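Local coordinates for protein heme peroxidase (Bacteroides thetaiotaomicron, PDB 2GVK) that probably acts as a heme-dependent peroxidase of the dye-decolorizing family, using hydrogen peroxide to oxidise dyes and related substrates, at residues A75-R78 against G84-K87; A173-E178 against G185-V190; D219-L222 against E226-G229. All blocks are in the same frame, centred on the assembly; numbering follows the deposited sequence. Where two conformers were deposited one is given.

Contact 1: A75-R78 against G84-K87; sequences AWTR and GKPK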
# COMPACT_ATOMS: atom_id res chain seq x y z
N ALA A 75 32.62 4.35 -28.48
CA ALA A 75 33.01 3.64 -27.26
C ALA A 75 32.99 2.14 -27.44
O ALA A 75 33.87 1.43 -26.96
CB ALA A 75 32.10 4.05 -26.11
N TRP A 76 31.97 1.64 -28.12
CA TRP A 76 31.83 0.21 -28.36
C TRP A 76 33.08 -0.33 -29.07
O TRP A 76 33.65 -1.32 -28.66
CB TRP A 76 30.58 -0.09 -29.19
CG TRP A 76 30.42 -1.56 -29.50
CD1 TRP A 76 30.93 -2.24 -30.59
CD2 TRP A 76 29.81 -2.55 -28.67
NE1 TRP A 76 30.62 -3.58 -30.50
CE2 TRP A 76 29.93 -3.80 -29.34
CE3 TRP A 76 29.10 -2.49 -27.48
CZ2 TRP A 76 29.40 -4.98 -28.81
CZ3 TRP A 76 28.61 -3.70 -26.93
CH2 TRP A 76 28.77 -4.91 -27.61
N THR A 77 33.49 0.35 -30.13
CA THR A 77 34.62 -0.09 -30.92
C THR A 77 35.93 0.04 -30.12
O THR A 77 36.81 -0.82 -30.22
CB THR A 77 34.67 0.68 -32.25
OG1 THR A 77 33.63 0.19 -33.10
CG2 THR A 77 35.99 0.48 -32.94
N ARG A 78 36.05 1.07 -29.31
CA ARG A 78 37.23 1.22 -28.45
C ARG A 78 37.32 0.11 -27.41
O ARG A 78 38.38 -0.50 -27.23
CB ARG A 78 37.21 2.56 -27.73
CG ARG A 78 38.32 2.65 -26.70
CD ARG A 78 38.27 3.87 -25.86
NE ARG A 78 39.22 3.78 -24.75
CZ ARG A 78 39.36 4.70 -23.81
NH1 ARG A 78 38.63 5.80 -23.87
NH2 ARG A 78 40.24 4.53 -22.83
N GLY A 84 32.53 -7.72 -32.87
CA GLY A 84 31.64 -7.31 -33.93
C GLY A 84 30.90 -6.05 -33.53
O GLY A 84 31.21 -5.45 -32.52
N LYS A 85 29.92 -5.65 -34.31
CA LYS A 85 29.17 -4.44 -34.02
C LYS A 85 27.76 -4.55 -34.57
O LYS A 85 27.57 -5.04 -35.66
CB LYS A 85 29.88 -3.23 -34.65
CG LYS A 85 29.52 -1.88 -34.04
CD LYS A 85 30.59 -0.83 -34.37
CE LYS A 85 30.35 0.50 -33.66
NZ LYS A 85 31.36 1.52 -34.03
N PRO A 86 26.76 -4.12 -33.77
CA PRO A 86 25.39 -4.12 -34.27
C PRO A 86 25.27 -3.34 -35.58
O PRO A 86 25.96 -2.32 -35.75
CB PRO A 86 24.61 -3.44 -33.16
CG PRO A 86 25.41 -3.71 -31.94
CD PRO A 86 26.82 -3.69 -32.36
N LYS A 87 24.41 -3.81 -36.48
CA LYS A 87 24.35 -3.29 -37.83
C LYS A 87 24.06 -1.80 -37.91
O LYS A 87 24.59 -1.12 -38.79
CB LYS A 87 23.32 -4.07 -38.65
CG LYS A 87 23.76 -5.46 -38.97
CD LYS A 87 22.69 -6.24 -39.66
CE LYS A 87 23.19 -7.63 -39.98
NZ LYS A 87 22.31 -8.32 -40.91
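Trp76, on helix 73-79, and Gly84, in the loop that follows, meet through a nearly straight hydrogen bond: indole NE1 gives its proton to the carbonyl O of Gly84 at 2.8 Å, with an N-H...O angle of 174°. The carbonyl lies at the ring edge and in the ring plane, and the N-H arrives in the carbonyl plane, an alignment that helps hold the turn of the indole. CG of Trp76 stands anti to the backbone N (chi1 178°), which sends the ring off the helix toward the loop. Pro86 CD rests above one ring face, near the rim, 4.3 Å from Trp76 CE2. This inner side is tight: Phe80 and Phe305 add edge-to-face contacts to the indole, and Leu311 and Leu315 of helix 309-315 pack on it.

The outer side, at the exposed Thr77, is looser and polar. Lys85 slides past the indole in an extended chain, its CG 3.7 Å from Trp76 CD1, and crosses the Thr77 side chain at about a right angle. Its NZ donates to Thr77 OG1 at 2.8 Å and also to the backbone O of Ala73, so the ammonium spans the first turn of the helix. With an alanine in place of Lys85, Thr77 OG1 and the Ala73 carbonyl would probably lose this shared donor, and the side of the indole its aliphatic neighbour. The arrangement is a loop folded back on its own helix, here the short helix directly after strand 66-72 in the N-terminal half of the Dyp-type peroxidase fold.

Contact 2: A173-E178 against G185-V190; sequences AVIGEE and GSYVFV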
# COMPACT_ATOMS: atom_id res chain seq x y z
N ALA A 173 11.10 -3.36 -29.20
CA ALA A 173 12.26 -2.80 -28.51
C ALA A 173 13.52 -3.63 -28.67
O ALA A 173 14.62 -3.13 -28.43
CB ALA A 173 11.93 -2.64 -27.01
N VAL A 174 13.37 -4.90 -29.04
CA VAL A 174 14.48 -5.84 -28.99
C VAL A 174 14.90 -6.36 -30.38
O VAL A 174 14.09 -6.79 -31.15
CB VAL A 174 14.14 -7.05 -28.06
CG1 VAL A 174 15.32 -8.02 -27.98
CG2 VAL A 174 13.77 -6.58 -26.66
N ILE A 175 16.20 -6.30 -30.65
CA ILE A 175 16.79 -6.86 -31.87
C ILE A 175 16.50 -8.34 -31.96
O ILE A 175 16.69 -9.10 -30.98
CB ILE A 175 18.31 -6.64 -31.88
CG1 ILE A 175 18.64 -5.14 -31.89
CG2 ILE A 175 18.96 -7.33 -33.10
CD1 ILE A 175 20.12 -4.84 -31.61
N GLY A 176 16.07 -8.78 -33.14
CA GLY A 176 15.82 -10.18 -33.40
C GLY A 176 16.81 -10.82 -34.36
O GLY A 176 17.97 -10.39 -34.49
N GLU A 177 16.36 -11.83 -35.07
CA GLU A 177 17.25 -12.64 -35.85
C GLU A 177 17.77 -11.94 -37.14
O GLU A 177 18.69 -12.44 -37.78
CB GLU A 177 16.61 -13.99 -36.16
CG GLU A 177 16.46 -14.87 -34.86
CD GLU A 177 17.83 -15.14 -34.16
OE1 GLU A 177 18.63 -15.94 -34.71
OE2 GLU A 177 18.08 -14.59 -33.06
N GLU A 178 17.22 -10.75 -37.44
CA GLU A 178 17.74 -9.91 -38.52
C GLU A 178 19.20 -9.43 -38.25
O GLU A 178 19.89 -8.98 -39.15
CB GLU A 178 16.82 -8.71 -38.75
CG GLU A 178 16.88 -7.61 -37.65
CD GLU A 178 16.02 -7.93 -36.42
OE1 GLU A 178 15.36 -9.00 -36.40
OE2 GLU A 178 15.94 -7.06 -35.49
N GLY A 185 19.45 -7.51 -27.84
CA GLY A 185 19.92 -6.15 -27.58
C GLY A 185 18.86 -5.11 -27.99
O GLY A 185 17.77 -5.46 -28.48
N SER A 186 19.21 -3.84 -27.84
CA SER A 186 18.30 -2.76 -28.18
C SER A 186 19.08 -1.50 -28.55
O SER A 186 20.19 -1.28 -28.07
CB SER A 186 17.38 -2.45 -26.98
OG SER A 186 16.45 -1.41 -27.28
N TYR A 187 18.50 -0.69 -29.43
CA TYR A 187 19.02 0.63 -29.74
C TYR A 187 18.26 1.64 -28.95
O TYR A 187 17.02 1.77 -29.11
CB TYR A 187 18.86 0.95 -31.24
CG TYR A 187 19.67 0.05 -32.14
CD1 TYR A 187 21.01 0.27 -32.34
CD2 TYR A 187 19.06 -1.01 -32.82
CE1 TYR A 187 21.76 -0.57 -33.18
CE2 TYR A 187 19.79 -1.83 -33.67
CZ TYR A 187 21.14 -1.63 -33.81
OH TYR A 187 21.88 -2.43 -34.68
N VAL A 188 18.96 2.39 -28.09
CA VAL A 188 18.31 3.42 -27.30
C VAL A 188 18.82 4.80 -27.66
O VAL A 188 20.01 5.02 -27.83
CB VAL A 188 18.46 3.15 -25.73
CG1 VAL A 188 19.87 3.24 -25.31
CG2 VAL A 188 17.61 4.11 -24.94
N PHE A 189 17.89 5.72 -27.84
CA PHE A 189 18.22 7.07 -28.21
C PHE A 189 17.69 8.01 -27.14
O PHE A 189 16.58 7.86 -26.68
CB PHE A 189 17.61 7.40 -29.59
CG PHE A 189 18.08 8.70 -30.16
CD1 PHE A 189 19.35 8.83 -30.64
CD2 PHE A 189 17.21 9.79 -30.25
CE1 PHE A 189 19.78 10.02 -31.14
CE2 PHE A 189 17.65 10.99 -30.78
CZ PHE A 189 18.91 11.10 -31.23
N VAL A 190 18.54 8.94 -26.70
CA VAL A 190 18.14 9.91 -25.71
C VAL A 190 18.26 11.35 -26.25
O VAL A 190 19.17 11.67 -27.04
CB VAL A 190 18.98 9.78 -24.40
CG1 VAL A 190 18.73 8.42 -23.73
CG2 VAL A 190 20.45 10.01 -24.68
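Ile175 and Tyr187 cross at about a right angle, the isoleucine reaching from the loop after helix 169-173 and the tyrosine rising from the start of strand 186-195. CD1 of Ile175 comes to 3.7 Å from Tyr187 CE2, approaching the ring obliquely. The ethyl arm gets there because CG1 is anti to the carbonyl carbon (chi1 -62°), and on its way it runs along Gly185, with Ile175 CG1 3.5 Å from Gly185 O. Gly185 has no side chain, and Ile175 CD1 packs directly on its backbone. The tyrosine ring is held at its far end, where OH bonds to the backbone N of Glu88, and Pro86 and Phe270 also pack against the tyrosine.

Strand 186-195 belongs to the large antiparallel sheet of the Dyp-type fold, between strands 296-306 and 258-267, and this contact ties the incoming loop to the strand's first residues. Ile175 also touches Phe305 of strand 296-306.

In the backbone, the carbonyl of Gly185 serves two partners. Ile175 N donates to Gly185 O at 2.8 Å, while Val174 CA adds a CA-H...O contact to the same Gly185 O at 3.4 Å. Ser186 acts instead as donor: its OG bonds to Ala173 O at 2.8 Å, lying in the carbonyl plane, and so satisfies a buried carbonyl at the end of helix 169-173. Farther along the loop, Gly176 N bonds to Glu178 OE2 at 2.9 Å, met from above the carboxylate plane, which folds the glutamate back over its own backbone.

Contact 3: D219-L222 against E226-G229; sequences DVEL and EKPG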
# COMPACT_ATOMS: atom_id res chain seq x y z
N ASP A 219 -7.26 11.87 -22.35
CA ASP A 219 -6.22 11.15 -23.12
C ASP A 219 -6.77 10.41 -24.35
O ASP A 219 -6.09 9.60 -24.93
CB ASP A 219 -5.46 10.16 -22.22
CG ASP A 219 -4.21 9.56 -22.91
OD1 ASP A 219 -3.49 10.31 -23.61
OD2 ASP A 219 -3.94 8.35 -22.71
N VAL A 220 -7.98 10.76 -24.78
CA VAL A 220 -8.56 10.17 -25.99
C VAL A 220 -7.95 10.83 -27.23
O VAL A 220 -7.83 12.04 -27.30
CB VAL A 220 -10.10 10.32 -26.01
CG1 VAL A 220 -10.68 9.85 -27.34
CG2 VAL A 220 -10.73 9.54 -24.84
N GLU A 221 -7.53 10.01 -28.18
CA GLU A 221 -6.91 10.50 -29.39
C GLU A 221 -7.90 11.34 -30.17
O GLU A 221 -9.08 11.02 -30.22
CB GLU A 221 -6.45 9.32 -30.25
CG GLU A 221 -5.53 9.68 -31.35
CD GLU A 221 -5.24 8.49 -32.29
OE1 GLU A 221 -5.62 7.35 -31.94
OE2 GLU A 221 -4.65 8.72 -33.36
N LEU A 222 -7.45 12.46 -30.73
CA LEU A 222 -8.30 13.27 -31.60
C LEU A 222 -8.71 12.45 -32.82
O LEU A 222 -7.96 11.61 -33.28
CB LEU A 222 -7.58 14.55 -32.05
CG LEU A 222 -7.82 15.83 -31.24
CD1 LEU A 222 -7.49 15.62 -29.77
CD2 LEU A 222 -6.99 16.97 -31.80
N GLU A 226 -10.31 15.93 -36.71
CA GLU A 226 -9.90 16.99 -35.80
C GLU A 226 -8.37 17.10 -35.67
O GLU A 226 -7.86 18.16 -35.36
CB GLU A 226 -10.53 16.77 -34.43
CG GLU A 226 -12.03 17.12 -34.38
CD GLU A 226 -12.31 18.60 -34.79
OE1 GLU A 226 -11.70 19.52 -34.18
OE2 GLU A 226 -13.14 18.83 -35.71
N LYS A 227 -7.67 16.02 -35.91
CA LYS A 227 -6.22 16.00 -35.70
C LYS A 227 -5.45 16.59 -36.87
O LYS A 227 -5.51 16.06 -37.97
CB LYS A 227 -5.74 14.57 -35.46
CG LYS A 227 -4.32 14.51 -34.93
CD LYS A 227 -3.72 13.15 -35.06
CE LYS A 227 -4.45 12.14 -34.26
NZ LYS A 227 -3.71 10.87 -34.22
N PRO A 228 -4.69 17.66 -36.63
CA PRO A 228 -3.84 18.24 -37.68
C PRO A 228 -2.69 17.32 -38.06
O PRO A 228 -2.22 16.52 -37.24
CB PRO A 228 -3.29 19.51 -37.03
CG PRO A 228 -4.07 19.69 -35.75
CD PRO A 228 -4.56 18.39 -35.35
N GLY A 229 -2.22 17.46 -39.30
CA GLY A 229 -1.16 16.63 -39.80
C GLY A 229 0.18 16.87 -39.15
O GLY A 229 1.10 16.05 -39.30
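Glu221 and Leu222 carry the contact with Lys227 and Glu226, at a bend in the loop between helices 205-212 and 232-235. The chain enters through Asp219, which forms a salt bridge to Arg214 and hydrogen bonds to Thr160 and to Ser55 of a second subunit; Val220 then packs on Ile127 of that same second subunit.

At Glu221 the side chain leaves the backbone extended and crosses that of Lys227 obliquely. OE2 of Glu221 forms a salt bridge with Lys227 NZ; the modelled separation of 2.5 Å is very short, and its exact value is doubtful. The lysine meets it by a bend at chi3 (-63°), which also brings Lys227 CE to 3.7 Å from Leu222 O. A weak hydrogen bond to Asn233 OD1 gives the ammonium a further partner on helix 232-235.

Next comes Leu222, buried, its CB pointing toward 226-229. That CB lies 3.9 Å from Lys227 CB, so the base of the lysine gives the leucine an apolar neighbour. The leucine tip was modelled in two conformers, and its approach to Glu226 is therefore less certain.

The chemistry is that of an ion pair beside an apolar contact: the charged ends of Glu221 and Lys227 probably neutralise each other, while the buried Leu222 lies against the aliphatic base of the lysine.

Overall arrangement
The contacts follow one another along the chain, each closing before the next opens. Contacts 1 and 2 are neighbours, with centres 14 Å apart on the same side of the chain's centre, and they touch: Lys87 NZ probably hydrogen-bonds to Glu178 O, and Pro86 packs on Tyr187. They thereby join the N-terminal and C-terminal family regions near the large antiparallel sheet, contact 1 between helix 73-79 and the loop after it and contact 2 at the start of strand 186-195. Contact 3 stands apart in the loop before helix 232-235, its centre 29 Å from contact 2 and 41 Å from contact 1, on the opposite side of the chain's centre from contact 1, where it borders a second subunit.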